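Local atomic coordinates of negative regulator of ofd1 (Schizosaccharomyces pombe, PDB entry 3QTM), a protein that is required for correct translation termination, directly inhibits ofd1 and stabilises the Sre1N transcription factor, probably by restraining its ofd1-driven degradation. Residues 157-162 with 189-194; 266-271 with 303-308. All coordinates share one frame; numbering follows the deposited sequence.

Contact 1. Residues 157-162 with 189-194; sequences PYIEKA and YILSSY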
loop_
_atom_site.group_PDB
_atom_site.type_symbol
_atom_site.label_atom_id
_atom_site.label_comp_id
_atom_site.label_asym_id
_atom_site.label_seq_id
_atom_site.Cartn_x
_atom_site.Cartn_y
_atom_site.Cartn_z
ATOM N N PRO A 157 16.513 4.036 7.865
ATOM C CA PRO A 157 17.174 4.405 6.607
ATOM C C PRO A 157 16.406 3.940 5.373
ATOM O O PRO A 157 16.384 4.675 4.382
ATOM C CB PRO A 157 18.523 3.686 6.698
ATOM C CG PRO A 157 18.766 3.569 8.177
ATOM C CD PRO A 157 17.423 3.286 8.751
ATOM N N TYR A 158 15.808 2.749 5.425
ATOM C CA TYR A 158 14.992 2.258 4.304
ATOM C C TYR A 158 13.636 2.946 4.218
ATOM O O TYR A 158 13.148 3.264 3.125
ATOM C CB TYR A 158 14.833 0.740 4.376
ATOM C CG TYR A 158 16.153 0.046 4.152
ATOM C CD1 TYR A 158 16.602 -0.226 2.867
ATOM C CD2 TYR A 158 16.971 -0.298 5.225
ATOM C CE1 TYR A 158 17.835 -0.851 2.648
ATOM C CE2 TYR A 158 18.206 -0.915 5.024
ATOM C CZ TYR A 158 18.629 -1.185 3.729
ATOM O OH TYR A 158 19.845 -1.798 3.510
ATOM N N ILE A 159 13.033 3.185 5.375
ATOM C CA ILE A 159 11.810 3.963 5.440
ATOM C C ILE A 159 12.035 5.329 4.787
ATOM O O ILE A 159 11.242 5.788 3.974
ATOM C CB ILE A 159 11.375 4.168 6.900
ATOM C CG1 ILE A 159 10.793 2.875 7.479
ATOM C CG2 ILE A 159 10.383 5.318 7.019
ATOM C CD1 ILE A 159 9.548 2.369 6.765
ATOM N N GLU A 160 13.122 5.982 5.161
ATOM C CA GLU A 160 13.421 7.311 4.645
ATOM C C GLU A 160 13.667 7.285 3.126
ATOM O O GLU A 160 13.222 8.172 2.393
ATOM C CB GLU A 160 14.633 7.887 5.398
ATOM C CG GLU A 160 15.103 9.242 4.906
ATOM C CD GLU A 160 16.420 9.664 5.543
ATOM O OE1 GLU A 160 16.612 10.876 5.774
ATOM O OE2 GLU A 160 17.263 8.781 5.820
ATOM N N LYS A 161 14.377 6.263 2.652
ATOM C CA LYS A 161 14.597 6.121 1.213
ATOM C C LYS A 161 13.293 5.864 0.475
ATOM O O LYS A 161 13.090 6.377 -0.624
ATOM C CB LYS A 161 15.620 5.027 0.892
ATOM C CG LYS A 161 17.067 5.450 1.166
ATOM C CD LYS A 161 18.039 4.669 0.292
ATOM C CE LYS A 161 19.497 4.927 0.673
ATOM N NZ LYS A 161 19.925 4.097 1.845
ATOM N N ALA A 162 12.403 5.076 1.073
ATOM C CA ALA A 162 11.117 4.825 0.433
ATOM C C ALA A 162 10.366 6.150 0.259
ATOM O O ALA A 162 9.890 6.475 -0.832
ATOM C CB ALA A 162 10.295 3.846 1.256
ATOM N N TYR A 189 1.198 -0.803 2.651
ATOM C CA TYR A 189 0.712 -1.334 3.927
ATOM C C TYR A 189 1.862 -1.451 4.922
ATOM O O TYR A 189 1.679 -1.219 6.115
ATOM C CB TYR A 189 0.049 -2.712 3.780
ATOM C CG TYR A 189 -1.127 -2.796 2.816
ATOM C CD1 TYR A 189 -2.184 -1.890 2.876
ATOM C CD2 TYR A 189 -1.189 -3.815 1.862
ATOM C CE1 TYR A 189 -3.266 -1.987 1.986
ATOM C CE2 TYR A 189 -2.251 -3.917 0.979
ATOM C CZ TYR A 189 -3.287 -3.005 1.042
ATOM O OH TYR A 189 -4.338 -3.128 0.148
ATOM N N ILE A 190 3.044 -1.820 4.433
ATOM C CA ILE A 190 4.209 -1.958 5.305
ATOM C C ILE A 190 4.517 -0.622 5.938
ATOM O O ILE A 190 4.801 -0.540 7.130
ATOM C CB ILE A 190 5.449 -2.436 4.523
ATOM C CG1 ILE A 190 5.174 -3.815 3.911
ATOM C CG2 ILE A 190 6.689 -2.434 5.422
ATOM C CD1 ILE A 190 6.124 -4.200 2.810
ATOM N N LEU A 191 4.461 0.435 5.135
ATOM C CA LEU A 191 4.773 1.769 5.640
ATOM C C LEU A 191 3.731 2.227 6.666
ATOM O O LEU A 191 4.080 2.798 7.691
ATOM C CB LEU A 191 4.883 2.784 4.493
ATOM C CG LEU A 191 5.221 4.235 4.866
ATOM C CD1 LEU A 191 6.530 4.319 5.631
ATOM C CD2 LEU A 191 5.278 5.126 3.617
ATOM N N SER A 192 2.455 1.978 6.383
ATOM C CA SER A 192 1.388 2.419 7.277
ATOM C C SER A 192 1.523 1.722 8.620
ATOM O O SER A 192 1.344 2.327 9.680
ATOM C CB SER A 192 0.007 2.100 6.682
ATOM O OG SER A 192 -0.202 2.778 5.458
ATOM N N SER A 193 1.828 0.434 8.559
ATOM C CA SER A 193 1.959 -0.375 9.754
ATOM C C SER A 193 3.132 0.133 10.582
ATOM O O SER A 193 3.055 0.225 11.811
ATOM C CB SER A 193 2.149 -1.843 9.370
ATOM O OG SER A 193 2.588 -2.604 10.480
ATOM N N TYR A 194 4.212 0.498 9.902
ATOM C CA TYR A 194 5.386 0.990 10.595
ATOM C C TYR A 194 5.109 2.290 11.339
ATOM O O TYR A 194 5.521 2.456 12.485
ATOM C CB TYR A 194 6.549 1.207 9.632
ATOM C CG TYR A 194 7.794 1.671 10.336
ATOM C CD1 TYR A 194 8.492 0.811 11.175
ATOM C CD2 TYR A 194 8.270 2.961 10.174
ATOM C CE1 TYR A 194 9.621 1.213 11.824
ATOM C CE2 TYR A 194 9.413 3.378 10.821
ATOM C CZ TYR A 194 10.083 2.499 11.648
ATOM O OH TYR A 194 11.227 2.898 12.306
#

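Contact 2. Residues 266-271 with 303-308; sequences NKASSW and AQIVQD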
loop_
_atom_site.group_PDB
_atom_site.type_symbol
_atom_site.label_atom_id
_atom_site.label_comp_id
_atom_site.label_asym_id
_atom_site.label_seq_id
_atom_site.Cartn_x
_atom_site.Cartn_y
_atom_site.Cartn_z
ATOM N N ASN A 266 -10.988 17.791 17.966
ATOM C CA ASN A 266 -11.285 18.371 16.669
ATOM C C ASN A 266 -10.565 17.639 15.542
ATOM O O ASN A 266 -11.127 17.437 14.473
ATOM C CB ASN A 266 -10.931 19.858 16.641
ATOM C CG ASN A 266 -11.805 20.683 17.575
ATOM O OD1 ASN A 266 -12.765 20.173 18.168
ATOM N ND2 ASN A 266 -11.476 21.965 17.714
ATOM N N LYS A 267 -9.318 17.246 15.786
ATOM C CA LYS A 267 -8.535 16.558 14.769
ATOM C C LYS A 267 -9.035 15.131 14.563
ATOM O O LYS A 267 -9.157 14.674 13.431
ATOM C CB LYS A 267 -7.048 16.570 15.119
ATOM C CG LYS A 267 -6.400 17.928 14.927
ATOM C CD LYS A 267 -5.024 18.003 15.569
ATOM C CE LYS A 267 -4.315 19.301 15.188
ATOM N NZ LYS A 267 -3.009 19.459 15.889
ATOM N N ALA A 268 -9.329 14.438 15.657
ATOM C CA ALA A 268 -9.857 13.081 15.575
ATOM C C ALA A 268 -11.170 13.081 14.807
ATOM O O ALA A 268 -11.425 12.185 14.012
ATOM C CB ALA A 268 -10.060 12.498 16.961
ATOM N N SER A 269 -11.989 14.105 15.039
ATOM C CA SER A 269 -13.296 14.207 14.400
ATOM C C SER A 269 -13.201 14.484 12.906
ATOM O O SER A 269 -14.031 14.011 12.132
ATOM C CB SER A 269 -14.147 15.288 15.078
ATOM O OG SER A 269 -14.366 14.963 16.440
ATOM N N SER A 270 -12.205 15.260 12.499
ATOM C CA SER A 270 -11.993 15.489 11.075
ATOM C C SER A 270 -11.666 14.183 10.368
ATOM O O SER A 270 -12.151 13.911 9.265
ATOM C CB SER A 270 -10.866 16.487 10.839
ATOM O OG SER A 270 -11.390 17.727 10.426
ATOM N N TRP A 271 -10.829 13.375 11.002
ATOM C CA TRP A 271 -10.429 12.122 10.381
ATOM C C TRP A 271 -11.583 11.126 10.350
ATOM O O TRP A 271 -11.759 10.405 9.367
ATOM C CB TRP A 271 -9.181 11.553 11.056
ATOM C CG TRP A 271 -7.985 12.365 10.723
ATOM C CD1 TRP A 271 -7.226 13.108 11.580
ATOM C CD2 TRP A 271 -7.427 12.554 9.420
ATOM N NE1 TRP A 271 -6.221 13.744 10.890
ATOM C CE2 TRP A 271 -6.322 13.419 9.562
ATOM C CE3 TRP A 271 -7.753 12.071 8.143
ATOM C CZ2 TRP A 271 -5.531 13.803 8.477
ATOM C CZ3 TRP A 271 -6.974 12.462 7.068
ATOM C CH2 TRP A 271 -5.876 13.320 7.242
ATOM N N ALA A 303 -19.477 9.564 18.345
ATOM C CA ALA A 303 -20.329 9.788 19.503
ATOM C C ALA A 303 -19.526 9.787 20.794
ATOM O O ALA A 303 -19.838 10.515 21.738
ATOM C CB ALA A 303 -21.420 8.734 19.565
ATOM N N GLN A 304 -18.488 8.964 20.833
ATOM C CA GLN A 304 -17.719 8.765 22.058
ATOM C C GLN A 304 -16.939 10.015 22.477
ATOM O O GLN A 304 -16.766 10.286 23.667
ATOM C CB GLN A 304 -16.770 7.577 21.887
ATOM C CG GLN A 304 -15.789 7.396 23.028
ATOM C CD GLN A 304 -14.793 6.285 22.755
ATOM O OE1 GLN A 304 -15.176 5.126 22.549
ATOM N NE2 GLN A 304 -13.503 6.632 22.748
ATOM N N ILE A 305 -16.488 10.787 21.498
ATOM C CA ILE A 305 -15.553 11.875 21.772
ATOM C C ILE A 305 -16.159 13.265 21.617
ATOM O O ILE A 305 -15.604 14.249 22.109
ATOM C CB ILE A 305 -14.306 11.776 20.857
ATOM C CG1 ILE A 305 -14.688 12.017 19.394
ATOM C CG2 ILE A 305 -13.638 10.423 21.025
ATOM C CD1 ILE A 305 -13.524 12.398 18.525
ATOM N N VAL A 306 -17.288 13.352 20.921
ATOM C CA VAL A 306 -17.879 14.653 20.623
ATOM C C VAL A 306 -18.290 15.350 21.929
ATOM O O VAL A 306 -18.763 14.705 22.863
ATOM C CB VAL A 306 -19.065 14.529 19.647
ATOM C CG1 VAL A 306 -20.299 14.011 20.365
ATOM C CG2 VAL A 306 -19.338 15.867 18.956
ATOM N N GLN A 307 -18.083 16.661 21.998
ATOM C CA GLN A 307 -18.300 17.405 23.241
ATOM C C GLN A 307 -19.696 18.016 23.329
ATOM O O GLN A 307 -20.018 18.734 24.271
ATOM C CB GLN A 307 -17.258 18.513 23.372
ATOM C CG GLN A 307 -15.840 18.031 23.559
ATOM C CD GLN A 307 -14.849 19.174 23.516
ATOM O OE1 GLN A 307 -14.716 19.857 22.495
ATOM N NE2 GLN A 307 -14.151 19.398 24.629
ATOM N N ASP A 308 -20.521 17.719 22.339
ATOM C CA ASP A 308 -21.820 18.346 22.208
ATOM C C ASP A 308 -22.908 17.277 22.159
ATOM O O ASP A 308 -22.918 16.418 21.268
ATOM C CB ASP A 308 -21.818 19.204 20.944
ATOM C CG ASP A 308 -23.157 19.242 20.257
ATOM O OD1 ASP A 308 -24.191 19.276 20.955
ATOM O OD2 ASP A 308 -23.174 19.255 19.010
#

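Contact 1. Residues 157-162 with 189-194
Two consecutive helices, 151-170 and 188-197, draw together where Ile159 faces Leu191, their CA atoms 7.4 Å apart, a spacing bridged by branched and aromatic side chains without polar bonding between the segments. This is helix-on-helix packing within an all-helical chain of tetratricopeptide-repeat character, and it shows how one isoleucine can engage two residues of a neighbouring helix. Ile159 places CG1 beside its backbone N (chi1 -74°), and the further bend at CG1 lets the terminal methyl touch two partners. One is Leu191, whose CD1 branch meets Ile159 CD1 methyl to methyl at 3.8 Å. The other is the Tyr194 ring, met obliquely through CD2 and CE2; Tyr194 CD2 lies 3.7 Å from Ile159 CD1. The same ring is carried across to helix 151-170 because its CG is anti to the backbone N (chi1 -178°). All three residues are buried: Leu191 also rests on Leu166 and Ile214, whereas Tyr194 touches Thr152 and Val155 and meets the ring of Phe198. A serine in place of Tyr194 would probably leave the flank of Ile159 without its aromatic partner and open a gap beside Phe198. The ring contact includes an off-centre CH-pi interaction, with Ile159 CG1 4.0 Å from the Tyr194 ring centroid and 30° off the ring normal.

Contact 2. Residues 266-271 with 303-308
Ile305 sets its CD1 methyl against the Ala268-Ser269 step of the facing helix, covering two neighbouring side chains with one atom. On Ala268 it meets the only side-chain carbon available, with Ile305 CD1 3.8 Å from Ala268 CB, a plain apolar touch. On Ser269 it comes up to the hydroxyl, Ile305 CD1 lying 3.4 Å from Ser269 OG. That oxygen is already engaged, since it hydrogen-bonds to the carbonyl oxygen of Ile265, one turn back in its own helix. Placing OG beside the backbone N (chi1 -61°) suits this return to the preceding turn, so the methyl can lie against a hydroxyl that already has a partner in Ile265 O. Ile305 reaches them by an uncommon route for a helical residue: CG1 sits between the backbone N and the carbonyl carbon (chi1 67°), the crowded position, and the extended second torsion (chi2 160°) then carries CD1 toward Ala268 and Ser269. The example is one of paired consecutive helices in a tetratricopeptide-type fold, the early turns of helix 262-285 packing against the very end of helix 292-305. The nearest CA atoms across the two segments are those of Ser269 and Val306, 7.7 Å apart. Behind the contact, Ala268 also packs on Tyr250 and Met251 of helix 229-254, so its methyl lies among three helices. Val306, the first residue beyond helix 292-305, leaves helical backbone geometry, and its side chain touches Gln312 and Tyr315 of helix 309-328.

How the contacts relate
Contact 1 comes first along the chain and closes before contact 2 opens. Their centres are 29 Å apart and their nearest atoms about 12 Å apart, so they do not touch. Contact 1 joins helices 151-170 and 188-197, and contact 2 joins helices 262-285 and 292-305; the centre of contact 1 lies about 10 Å, and that of contact 2 about 27 Å, from the centre of the chain. They share no helix: contact 1 belongs to the N-terminal Nro1 region and contact 2 to the C-terminal one, both of the TPR clan. Each pairs helices that follow one another in sequence, illustrating how a long helical-repeat protein is built from local packing along its length.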